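Local coordinates for fiber protein (Snake adenovirus 1, PDB 4UMI) that probably forms the trimeric spikes at the capsid vertices, whose head domain is thought to attach the virion to a host-cell receptor, at residues A[168-173]-A[177-182]. Sequence-based numbering, arbitrary orientation.
Sequences WLIAFP and GIVSVD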
ATOM      1  N   TRP A 168      -8.602   6.375 -11.616  1.00 15.29           N
ATOM      2  CA  TRP A 168      -7.643   5.852 -10.643  1.00 15.96           C
ATOM      3  C   TRP A 168      -7.119   4.511 -11.138  1.00 14.28           C
ATOM      4  O   TRP A 168      -7.816   3.512 -11.132  1.00 16.57           O
ATOM      5  CB  TRP A 168      -8.339   5.635  -9.324  1.00 14.87           C
ATOM      6  CG  TRP A 168      -8.974   6.870  -8.717  1.00 14.73           C
ATOM      7  CD1 TRP A 168     -10.042   7.564  -9.218  1.00 15.17           C
ATOM      8  CD2 TRP A 168      -8.551   7.568  -7.530  1.00 14.74           C
ATOM      9  NE1 TRP A 168     -10.314   8.632  -8.402  1.00 15.08           N
ATOM     10  CE2 TRP A 168      -9.426   8.669  -7.356  1.00 14.15           C
ATOM     11  CE3 TRP A 168      -7.538   7.353  -6.587  1.00 13.87           C
ATOM     12  CZ2 TRP A 168      -9.276   9.588  -6.287  1.00 15.29           C
ATOM     13  CZ3 TRP A 168      -7.389   8.265  -5.540  1.00 14.95           C
ATOM     14  CH2 TRP A 168      -8.269   9.363  -5.408  1.00 15.92           C
ATOM     15  N   LEU A 169      -5.850   4.502 -11.473  1.00 15.21           N
ATOM     16  CA  LEU A 169      -5.148   3.302 -11.855  1.00 15.40           C
ATOM     17  C   LEU A 169      -4.793   2.558 -10.599  1.00 13.85           C
ATOM     18  O   LEU A 169      -4.225   3.140  -9.678  1.00 14.99           O
ATOM     19  CB  LEU A 169      -3.906   3.704 -12.653  1.00 18.11           C
ATOM     20  CG  LEU A 169      -3.032   2.595 -13.175  1.00 18.29           C
ATOM     21  CD1 LEU A 169      -3.789   1.725 -14.172  1.00 21.74           C
ATOM     22  CD2 LEU A 169      -1.761   3.174 -13.806  1.00 19.02           C
ATOM     23  N   ILE A 170      -5.163   1.289 -10.493  1.00 14.52           N
ATOM     24  CA  ILE A 170      -5.032   0.534  -9.278  1.00 13.84           C
ATOM     25  C   ILE A 170      -4.492  -0.852  -9.522  1.00 14.17           C
ATOM     26  O   ILE A 170      -4.959  -1.567 -10.397  1.00 16.84           O
ATOM     27  CB  ILE A 170      -6.358   0.521  -8.499  1.00 15.98           C
ATOM     28  CG1 ILE A 170      -6.229  -0.171  -7.147  1.00 16.57           C
ATOM     29  CG2 ILE A 170      -7.501  -0.073  -9.290  1.00 16.07           C
ATOM     30  CD1 ILE A 170      -7.314   0.213  -6.154  1.00 15.80           C
ATOM     31  N   ALA A 171      -3.487  -1.260  -8.768  1.00 12.96           N
ATOM     32  CA  ALA A 171      -2.925  -2.583  -8.826  1.00 13.50           C
ATOM     33  C   ALA A 171      -3.546  -3.505  -7.795  1.00 13.18           C
ATOM     34  O   ALA A 171      -3.570  -3.211  -6.619  1.00 15.61           O
ATOM     35  CB  ALA A 171      -1.416  -2.555  -8.610  1.00 15.40           C
ATOM     36  N   PHE A 172      -4.018  -4.659  -8.251  1.00 12.65           N
ATOM     37  CA  PHE A 172      -4.427  -5.765  -7.393  1.00 12.21           C
ATOM     38  C   PHE A 172      -3.402  -6.898  -7.564  1.00 12.43           C
ATOM     39  O   PHE A 172      -2.599  -6.838  -8.491  1.00 13.57           O
ATOM     40  CB  PHE A 172      -5.847  -6.242  -7.785  1.00 12.83           C
ATOM     41  CG  PHE A 172      -6.926  -5.247  -7.555  1.00 12.33           C
ATOM     42  CD1 PHE A 172      -7.378  -4.986  -6.266  1.00 13.16           C
ATOM     43  CD2 PHE A 172      -7.489  -4.539  -8.604  1.00 13.43           C
ATOM     44  CE1 PHE A 172      -8.425  -4.089  -6.035  1.00 13.23           C
ATOM     45  CE2 PHE A 172      -8.503  -3.630  -8.344  1.00 13.96           C
ATOM     46  CZ  PHE A 172      -8.940  -3.394  -7.076  1.00 12.82           C
ATOM     47  N   PRO A 173      -3.454  -7.931  -6.750  1.00 12.26           N
ATOM     48  CA  PRO A 173      -2.385  -8.921  -6.883  1.00 13.70           C
ATOM     49  C   PRO A 173      -2.344  -9.598  -8.249  1.00 13.54           C
ATOM     50  O   PRO A 173      -1.261  -9.853  -8.778  1.00 15.18           O
ATOM     51  CB  PRO A 173      -2.680  -9.905  -5.773  1.00 14.65           C
ATOM     52  CG  PRO A 173      -3.277  -9.047  -4.706  1.00 14.85           C
ATOM     53  CD  PRO A 173      -4.168  -8.059  -5.473  1.00 12.60           C
ATOM     54  N   GLY A 177      -6.541  -2.444 -12.524  1.00 14.57           N
ATOM     55  CA  GLY A 177      -7.845  -1.867 -12.772  1.00 17.04           C
ATOM     56  C   GLY A 177      -7.795  -0.372 -12.963  1.00 14.53           C
ATOM     57  O   GLY A 177      -6.774   0.295 -12.683  1.00 14.90           O
ATOM     58  N   ILE A 178      -8.905   0.160 -13.426  1.00 14.74           N
ATOM     59  CA  ILE A 178      -9.111   1.586 -13.495  1.00 15.81           C
ATOM     60  C   ILE A 178     -10.465   1.876 -12.883  1.00 14.98           C
ATOM     61  O   ILE A 178     -11.466   1.328 -13.321  1.00 15.31           O
ATOM     62  CB  ILE A 178      -9.072   2.165 -14.930  1.00 19.27           C
ATOM     63  CG1 ILE A 178      -7.702   1.990 -15.595  1.00 24.35           C
ATOM     64  CG2 ILE A 178      -9.462   3.621 -14.921  1.00 23.21           C
ATOM     65  CD1 ILE A 178      -7.754   2.142 -17.102  1.00 27.28           C
ATOM     66  N   VAL A 179     -10.490   2.736 -11.858  1.00 14.76           N
ATOM     67  CA  VAL A 179     -11.727   3.151 -11.254  1.00 14.73           C
ATOM     68  C   VAL A 179     -12.095   4.560 -11.724  1.00 15.56           C
ATOM     69  O   VAL A 179     -11.256   5.453 -11.748  1.00 17.57           O
ATOM     70  CB  VAL A 179     -11.610   3.189  -9.714  1.00 15.09           C
ATOM     71  CG1 VAL A 179     -12.885   3.677  -9.067  1.00 18.23           C
ATOM     72  CG2 VAL A 179     -11.289   1.819  -9.144  1.00 17.68           C
ATOM     73  N   SER A 180     -13.351   4.734 -12.100  1.00 17.03           N
ATOM     74  CA  SER A 180     -13.855   6.059 -12.464  1.00 18.97           C
ATOM     75  C   SER A 180     -15.319   6.125 -12.041  1.00 18.82           C
ATOM     76  O   SER A 180     -15.936   5.125 -11.656  1.00 19.01           O
ATOM     77  CB  SER A 180     -13.722   6.257 -13.971  1.00 20.80           C
ATOM     78  OG  SER A 180     -14.526   5.351 -14.689  1.00 23.23           O
ATOM     79  N   VAL A 181     -15.871   7.331 -12.044  1.00 21.62           N
ATOM     80  CA  VAL A 181     -17.274   7.502 -11.704  0.50 21.03           C
ATOM     81  C   VAL A 181     -17.929   8.418 -12.743  1.00 21.21           C
ATOM     82  O   VAL A 181     -17.305   9.354 -13.230  1.00 23.88           O
ATOM     83  CB  VAL A 181     -17.438   8.032 -10.254  0.50 19.70           C
ATOM     84  CG1 VAL A 181     -16.889   9.443 -10.103  0.50 18.10           C
ATOM     85  CG2 VAL A 181     -18.877   7.942  -9.775  0.50 21.81           C
ATOM     86  N   ASP A 182     -19.186   8.123 -13.054  1.00 22.64           N
ATOM     87  CA  ASP A 182     -19.955   8.961 -13.984  1.00 25.86           C
ATOM     88  C   ASP A 182     -21.386   8.970 -13.512  1.00 24.03           C
ATOM     89  O   ASP A 182     -22.020   7.919 -13.384  1.00 24.43           O
ATOM     90  CB  ASP A 182     -19.818   8.406 -15.399  1.00 26.58           C
ATOM     91  CG  ASP A 182     -20.443   9.290 -16.461  1.00 36.13           C
ATOM     92  OD1 ASP A 182     -20.731  10.472 -16.202  1.00 39.77           O
ATOM     93  OD2 ASP A 182     -20.614   8.770 -17.577  1.00 49.10           O
TER
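The indole of Trp168 meets the opposite strand edge-on: Val179 O lies in the ring plane, 3.5 Å from Trp168 CD1. Farther out, the same ring packs against Phe159, with the two planes only about 15° apart, and edge-to-face with His163, while its NE1 hydrogen-bonds to Leu160 O. With CG anti to its own carbonyl carbon (chi1 -59°), the indole rises beside the backbone N of Trp168, and that N gives Val179 O a hydrogen bond. One acceptor therefore takes the amide hydrogen and lies against the indole edge as well. The Phe172 ring has Ile170 CG1 over one face, 4.2 Å from the ring plane and displaced from its centre to the margin.

These residues belong to the antiparallel beta hairpin of strands 168-172 and 175-182, in one of the two sheets of the fibre head. Here Trp168 with Val179 and Ile170 with Gly177 are hydrogen-bonded pairs, each closed by two backbone bonds. Between them sits the non-hydrogen-bonded pair Leu169-Ile178, where Leu169 CA approaches Gly177 O at 3.5 Å in a CA-H...O contact.

Trp168, Ile170 and Val179 share the face turned to strand 131-140 of the other sheet, with Leu136 and Ala138 beneath them. Here Ile170 CG2 lies 3.5 Å from Gly177 O and reaches Val179 CG2 at 4.2 Å. On the reverse face Leu169 and Ile178 lie aslant each other, CD1 of the leucine 4.2 Å from CG1 of the isoleucine, and Leu169 also packs on Pro173 of a neighbouring subunit in the trimer.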